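Side-chain contacts in collagen adhesin (Enterococcus faecalis, PDB 2OKM), which probably binds collagen through this subdomain, as part of a cell-wall-anchored adhesin on the bacterial surface: residues E63-S68 and Q75-I80; L90-D95 and T100-R105; D41-G44 and Q48-K51; E52-D57 and I80-D85; I126-N131 and T136-T141. All blocks are in the same frame, centred on the assembly; numbering follows the deposited sequence.

Contact 1 (E63-S68 and Q75-I80)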
# COMPACT_ATOMS: atom_id res chain seq x y z
N GLU A 63 -4.44 -1.65 -19.88
CA GLU A 63 -5.03 -2.84 -19.28
C GLU A 63 -5.27 -2.77 -17.78
O GLU A 63 -4.72 -1.93 -17.08
CB GLU A 63 -4.12 -4.04 -19.58
CG GLU A 63 -2.67 -3.80 -19.16
CD GLU A 63 -1.69 -4.85 -19.67
OE1 GLU A 63 -0.47 -4.63 -19.54
OE2 GLU A 63 -2.14 -5.89 -20.19
N THR A 64 -6.11 -3.69 -17.32
CA THR A 64 -6.45 -3.84 -15.91
C THR A 64 -5.93 -5.21 -15.49
O THR A 64 -6.21 -6.22 -16.15
CB THR A 64 -7.98 -3.79 -15.70
OG1 THR A 64 -8.47 -2.49 -16.04
CG2 THR A 64 -8.33 -4.09 -14.25
N LYS A 65 -5.17 -5.26 -14.41
CA LYS A 65 -4.62 -6.52 -13.93
C LYS A 65 -4.76 -6.62 -12.41
O LYS A 65 -4.69 -5.62 -11.71
CB LYS A 65 -3.13 -6.65 -14.31
CG LYS A 65 -2.85 -6.57 -15.83
CD LYS A 65 -1.36 -6.28 -16.15
CE LYS A 65 -0.43 -7.44 -15.81
NZ LYS A 65 0.96 -7.23 -16.32
N TYR A 66 -4.98 -7.83 -11.93
CA TYR A 66 -5.09 -8.10 -10.50
C TYR A 66 -4.15 -9.29 -10.31
O TYR A 66 -4.46 -10.41 -10.72
CB TYR A 66 -6.52 -8.49 -10.11
CG TYR A 66 -7.49 -7.32 -10.03
CD1 TYR A 66 -7.87 -6.78 -8.79
CD2 TYR A 66 -8.06 -6.79 -11.18
CE1 TYR A 66 -8.80 -5.73 -8.72
CE2 TYR A 66 -8.99 -5.75 -11.12
CZ TYR A 66 -9.36 -5.23 -9.89
OH TYR A 66 -10.30 -4.22 -9.85
N ILE A 67 -2.99 -9.02 -9.71
CA ILE A 67 -1.98 -10.06 -9.53
C ILE A 67 -1.48 -10.23 -8.10
O ILE A 67 -1.70 -9.38 -7.24
CB ILE A 67 -0.77 -9.78 -10.45
CG1 ILE A 67 -0.12 -8.45 -10.08
CG2 ILE A 67 -1.24 -9.72 -11.90
CD1 ILE A 67 1.06 -8.07 -10.95
N SER A 68 -0.80 -11.34 -7.86
CA SER A 68 -0.25 -11.66 -6.55
C SER A 68 1.09 -10.96 -6.36
O SER A 68 1.63 -10.36 -7.29
CB SER A 68 -0.02 -13.17 -6.43
OG SER A 68 0.99 -13.58 -7.34
N GLN A 75 6.97 -9.97 -12.68
CA GLN A 75 6.70 -9.14 -13.85
C GLN A 75 7.43 -7.80 -13.89
O GLN A 75 7.19 -6.99 -14.78
CB GLN A 75 5.19 -8.93 -13.99
CG GLN A 75 4.47 -10.20 -14.42
CD GLN A 75 2.97 -10.04 -14.51
OE1 GLN A 75 2.47 -9.04 -15.03
NE2 GLN A 75 2.24 -11.03 -14.01
N GLY A 76 8.32 -7.57 -12.92
CA GLY A 76 9.09 -6.35 -12.90
C GLY A 76 8.41 -5.07 -12.46
O GLY A 76 8.82 -3.98 -12.87
N TYR A 77 7.38 -5.18 -11.62
CA TYR A 77 6.68 -3.99 -11.14
C TYR A 77 7.35 -3.41 -9.91
O TYR A 77 7.27 -2.21 -9.65
CB TYR A 77 5.23 -4.31 -10.77
CG TYR A 77 4.29 -4.45 -11.94
CD1 TYR A 77 3.94 -5.70 -12.44
CD2 TYR A 77 3.73 -3.32 -12.54
CE1 TYR A 77 3.05 -5.82 -13.50
CE2 TYR A 77 2.84 -3.43 -13.61
CZ TYR A 77 2.50 -4.69 -14.08
OH TYR A 77 1.61 -4.82 -15.12
N GLY A 78 8.01 -4.26 -9.12
CA GLY A 78 8.65 -3.76 -7.92
C GLY A 78 9.10 -4.87 -7.00
O GLY A 78 9.27 -6.01 -7.42
N LYS A 79 9.26 -4.53 -5.73
CA LYS A 79 9.74 -5.50 -4.76
C LYS A 79 9.29 -5.15 -3.35
O LYS A 79 9.15 -3.97 -3.01
CB LYS A 79 11.27 -5.53 -4.82
CG LYS A 79 11.95 -6.59 -3.99
CD LYS A 79 13.43 -6.65 -4.33
CE LYS A 79 14.09 -7.88 -3.74
NZ LYS A 79 15.46 -8.07 -4.30
N ILE A 80 9.05 -6.17 -2.53
CA ILE A 80 8.65 -5.94 -1.15
C ILE A 80 9.73 -6.54 -0.26
O ILE A 80 10.43 -7.46 -0.67
CB ILE A 80 7.29 -6.60 -0.81
CG1 ILE A 80 6.73 -6.00 0.49
CG2 ILE A 80 7.46 -8.11 -0.63
CD1 ILE A 80 5.27 -6.34 0.73

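Contact 2 (L90-D95 and T100-R105)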
# COMPACT_ATOMS: atom_id res chain seq x y z
N LEU A 90 7.91 -1.35 0.54
CA LEU A 90 7.40 -1.71 -0.77
C LEU A 90 7.83 -0.68 -1.81
O LEU A 90 7.59 0.52 -1.64
CB LEU A 90 5.88 -1.82 -0.72
CG LEU A 90 5.13 -2.15 -2.02
CD1 LEU A 90 5.62 -3.46 -2.60
CD2 LEU A 90 3.64 -2.22 -1.73
N ARG A 91 8.46 -1.15 -2.87
CA ARG A 91 8.93 -0.27 -3.94
C ARG A 91 8.28 -0.61 -5.27
O ARG A 91 8.09 -1.78 -5.60
CB ARG A 91 10.44 -0.39 -4.07
CG ARG A 91 11.02 0.32 -5.27
CD ARG A 91 12.54 0.20 -5.27
NE ARG A 91 13.17 0.69 -4.04
CZ ARG A 91 13.81 1.84 -3.94
NH1 ARG A 91 13.90 2.63 -4.99
NH2 ARG A 91 14.40 2.20 -2.80
N PHE A 92 7.91 0.43 -6.02
CA PHE A 92 7.32 0.28 -7.35
C PHE A 92 8.35 0.88 -8.29
O PHE A 92 8.71 2.06 -8.16
CB PHE A 92 6.02 1.09 -7.46
CG PHE A 92 4.95 0.67 -6.50
CD1 PHE A 92 3.96 -0.22 -6.90
CD2 PHE A 92 4.94 1.15 -5.20
CE1 PHE A 92 2.96 -0.62 -6.01
CE2 PHE A 92 3.95 0.76 -4.30
CZ PHE A 92 2.96 -0.13 -4.71
N TYR A 93 8.83 0.09 -9.24
CA TYR A 93 9.83 0.58 -10.18
C TYR A 93 9.24 1.63 -11.13
O TYR A 93 8.10 1.53 -11.57
CB TYR A 93 10.44 -0.57 -10.98
CG TYR A 93 11.10 -1.63 -10.12
CD1 TYR A 93 11.85 -1.29 -9.00
CD2 TYR A 93 11.00 -2.98 -10.45
CE1 TYR A 93 12.47 -2.26 -8.22
CE2 TYR A 93 11.62 -3.97 -9.68
CZ TYR A 93 12.36 -3.60 -8.57
OH TYR A 93 12.97 -4.56 -7.80
N ARG A 94 10.05 2.64 -11.43
CA ARG A 94 9.67 3.75 -12.28
C ARG A 94 8.91 3.41 -13.56
O ARG A 94 7.77 3.86 -13.76
CB ARG A 94 10.93 4.55 -12.64
CG ARG A 94 10.69 5.95 -13.21
CD ARG A 94 10.19 5.94 -14.64
NE ARG A 94 10.18 7.28 -15.22
CZ ARG A 94 11.19 7.82 -15.88
NH1 ARG A 94 12.32 7.14 -16.06
NH2 ARG A 94 11.09 9.05 -16.37
N ASP A 95 9.52 2.63 -14.44
CA ASP A 95 8.90 2.31 -15.71
C ASP A 95 7.45 1.84 -15.72
O ASP A 95 6.62 2.44 -16.40
CB ASP A 95 9.76 1.32 -16.50
CG ASP A 95 10.83 2.01 -17.32
OD1 ASP A 95 11.36 1.37 -18.25
OD2 ASP A 95 11.12 3.19 -17.04
N THR A 100 0.35 4.74 -14.24
CA THR A 100 -0.29 3.52 -13.77
C THR A 100 -0.64 3.60 -12.28
O THR A 100 0.17 4.05 -11.47
CB THR A 100 0.64 2.31 -14.02
OG1 THR A 100 0.94 2.22 -15.42
CG2 THR A 100 -0.02 1.01 -13.58
N SER A 101 -1.85 3.15 -11.94
CA SER A 101 -2.27 3.17 -10.54
C SER A 101 -2.18 1.77 -9.94
O SER A 101 -2.32 0.77 -10.65
CB SER A 101 -3.71 3.68 -10.43
OG SER A 101 -4.62 2.81 -11.07
N PHE A 102 -1.94 1.72 -8.63
CA PHE A 102 -1.85 0.46 -7.92
C PHE A 102 -2.68 0.53 -6.64
O PHE A 102 -2.52 1.46 -5.86
CB PHE A 102 -0.41 0.18 -7.47
CG PHE A 102 0.60 0.13 -8.58
CD1 PHE A 102 1.04 -1.08 -9.09
CD2 PHE A 102 1.13 1.31 -9.11
CE1 PHE A 102 2.00 -1.13 -10.11
CE2 PHE A 102 2.08 1.28 -10.13
CZ PHE A 102 2.52 0.05 -10.62
N ILE A 103 -3.57 -0.43 -6.45
CA ILE A 103 -4.30 -0.49 -5.19
C ILE A 103 -3.79 -1.79 -4.59
O ILE A 103 -4.03 -2.87 -5.12
CB ILE A 103 -5.82 -0.53 -5.36
CG1 ILE A 103 -6.31 0.83 -5.88
CG2 ILE A 103 -6.49 -0.84 -4.02
CD1 ILE A 103 -7.80 0.90 -6.15
N VAL A 104 -3.04 -1.66 -3.50
CA VAL A 104 -2.47 -2.82 -2.84
C VAL A 104 -3.38 -3.21 -1.69
O VAL A 104 -3.64 -2.40 -0.80
CB VAL A 104 -1.06 -2.52 -2.28
CG1 VAL A 104 -0.42 -3.80 -1.76
CG2 VAL A 104 -0.20 -1.90 -3.37
N ARG A 105 -3.87 -4.44 -1.73
CA ARG A 105 -4.74 -4.94 -0.68
C ARG A 105 -4.01 -6.00 0.13
O ARG A 105 -3.33 -6.86 -0.43
CB ARG A 105 -6.00 -5.58 -1.29
CG ARG A 105 -6.98 -4.61 -1.94
CD ARG A 105 -8.17 -5.36 -2.51
NE ARG A 105 -9.24 -4.48 -2.96
CZ ARG A 105 -9.21 -3.76 -4.08
NH1 ARG A 105 -8.16 -3.82 -4.89
NH2 ARG A 105 -10.24 -2.97 -4.39

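Contact 3 (D41-G44 and Q48-K51)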
# COMPACT_ATOMS: atom_id res chain seq x y z
N ASP A 41 6.54 1.02 5.46
CA ASP A 41 5.34 0.83 6.26
C ASP A 41 5.58 0.19 7.63
O ASP A 41 6.23 -0.85 7.73
CB ASP A 41 4.34 -0.01 5.47
CG ASP A 41 2.95 0.02 6.06
OD1 ASP A 41 2.77 -0.45 7.20
OD2 ASP A 41 2.03 0.53 5.37
N ARG A 42 5.05 0.82 8.67
CA ARG A 42 5.18 0.32 10.04
C ARG A 42 3.78 0.17 10.62
O ARG A 42 3.13 1.17 10.95
CB ARG A 42 6.01 1.29 10.88
N GLN A 43 3.33 -1.07 10.75
CA GLN A 43 1.99 -1.33 11.27
C GLN A 43 1.87 -1.09 12.77
O GLN A 43 2.82 -1.29 13.52
CB GLN A 43 1.59 -2.77 10.93
CG GLN A 43 0.14 -3.08 11.19
CD GLN A 43 -0.25 -4.43 10.65
OE1 GLN A 43 0.15 -5.47 11.16
NE2 GLN A 43 -1.04 -4.41 9.58
N GLY A 44 0.68 -0.66 13.18
CA GLY A 44 0.42 -0.38 14.58
C GLY A 44 0.16 -1.62 15.41
O GLY A 44 0.10 -2.73 14.88
N GLN A 48 -1.30 -8.50 13.40
CA GLN A 48 -0.24 -9.36 12.89
C GLN A 48 -0.41 -9.41 11.39
O GLN A 48 -1.39 -9.95 10.87
CB GLN A 48 -0.34 -10.77 13.49
CG GLN A 48 0.21 -10.82 14.91
CD GLN A 48 1.70 -10.47 14.96
OE1 GLN A 48 2.19 -9.97 15.97
NE2 GLN A 48 2.41 -10.75 13.87
N LEU A 49 0.54 -8.81 10.69
CA LEU A 49 0.52 -8.75 9.24
C LEU A 49 0.45 -10.13 8.57
O LEU A 49 1.21 -11.03 8.92
CB LEU A 49 1.76 -8.01 8.74
CG LEU A 49 1.94 -7.89 7.23
CD1 LEU A 49 0.81 -7.05 6.64
CD2 LEU A 49 3.29 -7.23 6.94
N ASN A 50 -0.48 -10.28 7.63
CA ASN A 50 -0.63 -11.53 6.89
C ASN A 50 0.24 -11.36 5.64
O ASN A 50 -0.22 -10.86 4.61
CB ASN A 50 -2.10 -11.73 6.51
CG ASN A 50 -3.01 -11.87 7.73
OD1 ASN A 50 -4.22 -11.63 7.66
ND2 ASN A 50 -2.43 -12.28 8.85
N LYS A 51 1.50 -11.77 5.74
CA LYS A 51 2.45 -11.61 4.64
C LYS A 51 2.11 -12.28 3.31
O LYS A 51 2.68 -11.93 2.28
CB LYS A 51 3.84 -12.08 5.08
CG LYS A 51 4.43 -11.26 6.20
CD LYS A 51 5.84 -11.73 6.52
CE LYS A 51 6.43 -10.95 7.66
NZ LYS A 51 7.83 -11.40 7.93

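Contact 4 (E52-D57 and I80-D85). With SO4 (sulfate ion), chain C.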
# COMPACT_ATOMS: atom_id res chain seq x y z
N GLU A 52 1.19 -13.24 3.33
CA GLU A 52 0.81 -13.93 2.10
C GLU A 52 -0.51 -13.42 1.54
O GLU A 52 -1.05 -14.00 0.60
CB GLU A 52 0.69 -15.43 2.36
CG GLU A 52 1.95 -16.06 2.96
CD GLU A 52 1.77 -17.54 3.26
OE1 GLU A 52 0.86 -17.89 4.04
OE2 GLU A 52 2.55 -18.35 2.72
N SER A 53 -1.03 -12.33 2.10
CA SER A 53 -2.32 -11.78 1.68
C SER A 53 -2.30 -10.71 0.60
O SER A 53 -3.36 -10.33 0.08
CB SER A 53 -3.06 -11.22 2.89
OG SER A 53 -2.44 -10.03 3.36
N PHE A 54 -1.13 -10.22 0.24
CA PHE A 54 -1.04 -9.14 -0.75
C PHE A 54 -1.53 -9.40 -2.16
O PHE A 54 -1.21 -10.43 -2.76
CB PHE A 54 0.41 -8.64 -0.85
CG PHE A 54 0.87 -7.85 0.34
CD1 PHE A 54 1.15 -8.48 1.55
CD2 PHE A 54 1.05 -6.47 0.25
CE1 PHE A 54 1.59 -7.75 2.65
CE2 PHE A 54 1.49 -5.73 1.34
CZ PHE A 54 1.76 -6.37 2.55
N THR A 55 -2.31 -8.47 -2.70
CA THR A 55 -2.76 -8.54 -4.08
C THR A 55 -2.60 -7.14 -4.64
O THR A 55 -2.70 -6.15 -3.90
CB THR A 55 -4.23 -9.01 -4.25
OG1 THR A 55 -5.13 -8.05 -3.70
CG2 THR A 55 -4.45 -10.36 -3.59
N PHE A 56 -2.34 -7.06 -5.94
CA PHE A 56 -2.14 -5.78 -6.59
C PHE A 56 -3.12 -5.54 -7.73
O PHE A 56 -3.19 -6.32 -8.68
CB PHE A 56 -0.70 -5.68 -7.12
CG PHE A 56 0.35 -5.74 -6.04
CD1 PHE A 56 0.65 -6.94 -5.41
CD2 PHE A 56 1.03 -4.59 -5.65
CE1 PHE A 56 1.61 -7.00 -4.40
CE2 PHE A 56 1.99 -4.63 -4.65
CZ PHE A 56 2.28 -5.84 -4.02
N ASP A 57 -3.87 -4.45 -7.60
CA ASP A 57 -4.90 -4.01 -8.56
C ASP A 57 -4.19 -2.94 -9.39
O ASP A 57 -4.10 -1.78 -8.97
CB ASP A 57 -6.06 -3.42 -7.75
CG ASP A 57 -7.20 -2.93 -8.61
OD1 ASP A 57 -7.05 -2.85 -9.85
OD2 ASP A 57 -8.26 -2.60 -8.02
N ILE A 80 9.05 -6.17 -2.53
CA ILE A 80 8.65 -5.94 -1.15
C ILE A 80 9.73 -6.54 -0.26
O ILE A 80 10.43 -7.46 -0.67
CB ILE A 80 7.29 -6.60 -0.81
CG1 ILE A 80 6.73 -6.00 0.49
CG2 ILE A 80 7.46 -8.11 -0.63
CD1 ILE A 80 5.27 -6.34 0.73
N ASP A 81 9.88 -5.99 0.93
CA ASP A 81 10.86 -6.49 1.88
C ASP A 81 10.22 -6.44 3.25
O ASP A 81 9.96 -5.35 3.78
CB ASP A 81 12.13 -5.63 1.87
CG ASP A 81 13.20 -6.15 2.82
OD1 ASP A 81 14.28 -5.51 2.92
OD2 ASP A 81 12.98 -7.19 3.47
N PHE A 82 9.93 -7.60 3.82
CA PHE A 82 9.35 -7.64 5.15
C PHE A 82 10.53 -7.53 6.11
O PHE A 82 11.25 -8.51 6.33
CB PHE A 82 8.58 -8.95 5.37
CG PHE A 82 7.39 -9.11 4.46
CD1 PHE A 82 7.44 -9.98 3.38
CD2 PHE A 82 6.24 -8.37 4.68
CE1 PHE A 82 6.35 -10.11 2.51
CE2 PHE A 82 5.14 -8.49 3.82
CZ PHE A 82 5.20 -9.36 2.74
N VAL A 83 10.74 -6.33 6.64
CA VAL A 83 11.87 -6.07 7.54
C VAL A 83 11.67 -6.63 8.95
O VAL A 83 12.63 -6.81 9.69
CB VAL A 83 12.20 -4.56 7.59
CG1 VAL A 83 12.65 -4.10 6.20
CG2 VAL A 83 10.99 -3.76 8.04
N THR A 84 10.41 -6.88 9.31
CA THR A 84 10.06 -7.48 10.59
C THR A 84 8.81 -8.29 10.28
O THR A 84 8.51 -8.50 9.11
CB THR A 84 9.74 -6.44 11.70
OG1 THR A 84 8.55 -5.72 11.36
CG2 THR A 84 10.90 -5.47 11.90
N ASP A 85 8.09 -8.74 11.29
CA ASP A 85 6.87 -9.50 11.04
C ASP A 85 5.72 -8.58 10.66
O ASP A 85 4.81 -8.99 9.95
CB ASP A 85 6.47 -10.31 12.28
CG ASP A 85 7.17 -11.65 12.37
OD1 ASP A 85 6.98 -12.35 13.39
OD2 ASP A 85 7.90 -12.01 11.42
S SO4 C . 7.20 -6.12 14.77
O1 SO4 C . 5.84 -5.84 15.27
O2 SO4 C . 7.74 -4.92 14.10
O3 SO4 C . 8.07 -6.45 15.92
O4 SO4 C . 7.16 -7.25 13.83

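Contact 5 (I126-N131 and T136-T141)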
# COMPACT_ATOMS: atom_id res chain seq x y z
N ILE A 126 6.50 7.68 2.54
CA ILE A 126 6.61 7.41 1.12
C ILE A 126 7.44 8.47 0.41
O ILE A 126 7.32 9.65 0.69
CB ILE A 126 5.22 7.31 0.45
CG1 ILE A 126 5.38 6.91 -1.02
CG2 ILE A 126 4.48 8.64 0.57
CD1 ILE A 126 4.05 6.72 -1.74
N ASN A 127 8.29 8.01 -0.50
CA ASN A 127 9.15 8.88 -1.30
C ASN A 127 8.79 8.69 -2.77
O ASN A 127 8.66 7.55 -3.23
CB ASN A 127 10.62 8.50 -1.09
CG ASN A 127 11.17 9.00 0.23
OD1 ASN A 127 11.34 10.20 0.44
ND2 ASN A 127 11.45 8.07 1.14
N TYR A 128 8.61 9.79 -3.49
CA TYR A 128 8.28 9.72 -4.91
C TYR A 128 8.59 11.06 -5.58
O TYR A 128 8.83 12.05 -4.90
CB TYR A 128 6.80 9.36 -5.09
CG TYR A 128 5.81 10.39 -4.59
CD1 TYR A 128 5.38 11.43 -5.41
CD2 TYR A 128 5.28 10.30 -3.30
CE1 TYR A 128 4.44 12.36 -4.95
CE2 TYR A 128 4.35 11.22 -2.84
CZ TYR A 128 3.93 12.24 -3.67
OH TYR A 128 2.99 13.14 -3.22
N GLN A 129 8.60 11.07 -6.91
CA GLN A 129 8.88 12.30 -7.64
C GLN A 129 8.09 12.35 -8.94
O GLN A 129 8.11 11.41 -9.73
CB GLN A 129 10.38 12.42 -7.93
CG GLN A 129 10.78 13.75 -8.57
CD GLN A 129 12.28 13.95 -8.63
OE1 GLN A 129 12.75 14.99 -9.10
NE2 GLN A 129 13.04 12.97 -8.16
N LEU A 130 7.39 13.46 -9.15
CA LEU A 130 6.59 13.65 -10.35
C LEU A 130 7.33 14.51 -11.38
O LEU A 130 8.39 15.07 -11.09
CB LEU A 130 5.26 14.32 -10.00
CG LEU A 130 4.44 13.64 -8.90
CD1 LEU A 130 3.12 14.38 -8.73
CD2 LEU A 130 4.19 12.18 -9.26
N ASN A 131 6.75 14.61 -12.57
CA ASN A 131 7.33 15.40 -13.65
C ASN A 131 7.44 16.88 -13.30
O ASN A 131 6.55 17.46 -12.68
CB ASN A 131 6.49 15.25 -14.92
CG ASN A 131 7.05 14.20 -15.86
OD1 ASN A 131 6.40 13.82 -16.83
ND2 ASN A 131 8.26 13.75 -15.59
N THR A 136 9.32 14.21 -3.48
CA THR A 136 8.37 14.38 -2.39
C THR A 136 8.54 13.29 -1.34
O THR A 136 8.82 12.14 -1.66
CB THR A 136 6.91 14.31 -2.91
OG1 THR A 136 6.68 15.36 -3.86
CG2 THR A 136 5.92 14.46 -1.75
N ASN A 137 8.37 13.67 -0.07
CA ASN A 137 8.45 12.72 1.03
C ASN A 137 7.30 13.02 1.97
O ASN A 137 7.23 14.11 2.54
CB ASN A 137 9.79 12.82 1.77
CG ASN A 137 9.82 11.95 3.02
OD1 ASN A 137 9.18 12.26 4.02
ND2 ASN A 137 10.55 10.84 2.95
N GLU A 138 6.41 12.06 2.12
CA GLU A 138 5.24 12.21 2.98
C GLU A 138 5.20 11.14 4.05
O GLU A 138 5.60 10.00 3.82
CB GLU A 138 3.96 12.10 2.15
CG GLU A 138 3.72 13.23 1.19
CD GLU A 138 2.54 12.96 0.29
OE1 GLU A 138 2.06 13.91 -0.37
OE2 GLU A 138 2.09 11.79 0.22
N LYS A 139 4.70 11.52 5.22
CA LYS A 139 4.57 10.59 6.33
C LYS A 139 3.18 10.80 6.93
O LYS A 139 2.70 11.93 7.01
CB LYS A 139 5.62 10.88 7.41
CG LYS A 139 7.05 10.81 6.93
CD LYS A 139 8.01 11.24 8.03
CE LYS A 139 9.45 11.27 7.53
NZ LYS A 139 10.37 11.77 8.58
N ASN A 140 2.54 9.71 7.33
CA ASN A 140 1.22 9.83 7.94
C ASN A 140 0.81 8.52 8.60
O ASN A 140 1.47 7.49 8.42
CB ASN A 140 0.18 10.24 6.90
CG ASN A 140 -0.76 11.31 7.42
OD1 ASN A 140 -1.31 11.20 8.52
ND2 ASN A 140 -0.95 12.37 6.63
N THR A 141 -0.27 8.58 9.36
CA THR A 141 -0.80 7.42 10.05
C THR A 141 -2.30 7.33 9.80
O THR A 141 -3.04 8.28 10.06
CB THR A 141 -0.57 7.51 11.58
OG1 THR A 141 0.83 7.48 11.85
CG2 THR A 141 -1.26 6.36 12.29
O HOH W 1 11.64 11.86 -1.91
O HOH W 2 7.32 15.15 -6.82

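Contact 1 (E63-S68 and Q75-I80)
A strand-helix-strand passage between the two sheets of the domain brings Lys-65 and Ile-67, on strand 64-68, against Gln-75 and Tyr-77, which follow helix 69-74 and lead into strand 78-82. Lys-65 turns at its third torsion (chi3 69°), and the bend delivers its ammonium to two oxygens at once. NZ donates to OE1 of Gln-75 at 2.7 Å, approaching almost in line with the amide C=O (168° at the oxygen). A second proton of Lys-65 NZ goes to OH of Tyr-77 at 2.8 Å, with NZ at the ring edge and close to its plane. The residues before strand 78-82 are set by a Schellman motif, in which Gly-76, at positive phi, ends helix 69-74; the turn places Gln-75 and Tyr-77 on the same side, so that both reach the lysine. Deeper in, Ile-67 CD1 meets Tyr-77 CE1 obliquely at 3.9 Å, an apolar contact suited to buried neighbours. Tyrosine fits here because its ring packs inward while its hydroxyl reaches the partly exposed lysine; Lys-96 adds a cation-pi contact to the same ring. Two nearby cations would probably make the tyrosine hydroxyl somewhat more acidic.

Contact 2 (L90-D95 and T100-R105)
Strands 90-92 and 101-105 run antiparallel (159°) in different sheets, their axes 10.9 Å apart, with Phe-92 facing Phe-102 and Leu-90 facing Val-104. At that spacing side chains, not backbones, bridge the interval. The two phenylalanines form an edge-to-face pair, with ring centroids 4.7 Å apart and planes inclined at 51°, flatter than a perpendicular T. CD1 of Phe-92 stands over the centre of the Phe-102 face, while CE1 of Phe-92 comes within 3.6 Å of Phe-102 CG. Farther round its rim, in the ring plane, Phe-92 offers CZ to CG2 of Val-104 at 3.9 Å. The same methyl meets Leu-90 CD2 tip to tip at 4.2 Å; a first torsion of 178° sends the leucine chain forward to it. Phe-72 of helix 69-74 also meets the Phe-92 ring. All four side chains are hydrocarbon and buried, so the facing sheets are held here by dispersion and by the hydrophobic effect, with a weak electrostatic preference for ring C-H over ring face as the directional element.

Contact 3 (D41-G44 and Q48-K51)
Gln-43 and Leu-49 face each other across a gap of 7.8 Å between their CA atoms, one near the end of strand 37-43 and the other on the short strand 47-49. The tight part lies where the glutamine spans that gap. Its CG stands opposite the backbone N (chi1 -169°) and the chain runs straight on, carrying the amide to the backbone of the other segment. There OE1 of Gln-43 sits 3.4 Å from N of Leu-49, but the angle is too poor for a hydrogen bond, and the approach is one of close packing; OE1 of Gln-43 is also 3.9 Å from CB of Leu-49. The amide's polar grip lies at its other end, where Gln-43 NE2 is hydrogen-bonded to OG of Ser-108. Glutamine thus suits its place by being long enough to cross and polar enough to tie onto strand 101-110. Leu-49, by contrast, is buried, its side chain packing on Phe-88 and Tyr-106. The loose side belongs to Gln-48: its CB points away from the first segment, and the partly exposed side chain lies about 6 Å, nearest atoms, from a bound sulfate, probably picked up from the crystallisation liquor. The contact closes a short connection between the sheets: strand 37-43 lies between strands 87-92 and 119-128 in one sheet, while strand 47-49 pairs with strand 101-110 in the other.

Contact 4 (E52-D57 and I80-D85)
Ile-80 begins the second segment by laying its CD1 methyl over one face of the Phe-54 ring, a CH-pi contact with 4.1 Å from CD1 to the Phe-54 centroid and 20° between that line and the ring normal. The extended isoleucine, with CG1 opposite the backbone N (chi1 -164°), reaches the ring from across the space between the sheets. Two residues on, Phe-82 comes to the same face of Phe-54 with an edge of its own. CE2 of Phe-82 lies 3.8 Å from CE1 of Phe-54, the centroids of these two rings are 5.8 Å apart and their planes meet at 66°: an offset edge-to-face pair. Flat, wide residues suit this place, because Phe-54 can present one face to two partners while its ring also stacks on Tyr-106 and meets Phe-88 edge-to-face. Beyond the strand the segment becomes exposed, and from Thr-84 on it is polar. Thr-84 donates from OG1 to O2 of a bound sulfate at 3.0 Å, and its OG1 accepts the N-H of Asn-86, forming an ST turn. Asp-85 adds a weak bond from its backbone N to sulfate O4 at 3.1 Å. The sulfate probably came from the crystallisation liquor. Aromatic and branched aliphatic side chains packed between two facing sheets are typical of a beta sandwich, the build of this collagen-binding subdomain.

Contact 5 (I126-N131 and T136-T141)
The ring of Tyr-128 carries Thr-136 CB over one face, 3.8 Å from the ring centroid, while OE2 of Glu-138 lies at its edge, in the ring plane. The carboxylate of Glu-138 is turned almost square to the ring, and its OE1 has a weak contact of 3.1 Å with OH of Tyr-128. These groups sit on one face of a beta hairpin made by strands 119-128 and 136-145, the latter an outermost strand of the five-stranded sheet. With CG of Tyr-128 set between its backbone N and carbonyl carbon (chi1 65°), the ring lies alongside Thr-136; Phe-6 stacks on the ring as well. A beta-branched threonine suits the position, since its CB and CG2 both rest on the aromatic surface. Ile-126 with Glu-138 and Tyr-128 with Thr-136 are hydrogen-bonded antiparallel pairs; in the second, Thr-136 N reaches Tyr-128 O at 2.6 Å. Between them Asn-127 and Asn-137 form the non-hydrogen-bonded pair, with side chains on the other face. Their amides, with planes 55° apart, join directly: ND2 of Asn-137 donates to OD1 of Asn-127 at 2.7 Å, from above the carbonyl plane. Asparagine serves well here, being short enough to bond its cross-strand neighbour at a partly open surface. OD1 of Asn-127 also accepts from a water at 2.9 Å, and that water donates to Thr-136 O at 2.8 Å.

Overall arrangement
Contacts 1 to 4 all span the space between the two sheets, whereas contact 5 lies within one sheet and is the one built on a backbone ladder. Contact 2, wholly buried and apolar, is the most central; contact 4 continues its aromatic packing, with Val-104 touching both Phe-54 and Phe-56. Contacts 1, 3 and 5 are partly buried, contact 5 at the outermost strand of its sheet. Contacts 1 and 4 share Ile-80 and strand 78-82, and contact 1 is nested inside the chain loop that contact 4 closes. Toward the surface the chemistry turns polar: charge and hydroxyl in contact 1, amides in contacts 3 and 5. Lys-51 links contact 3 to contact 4 through Thr-84 O.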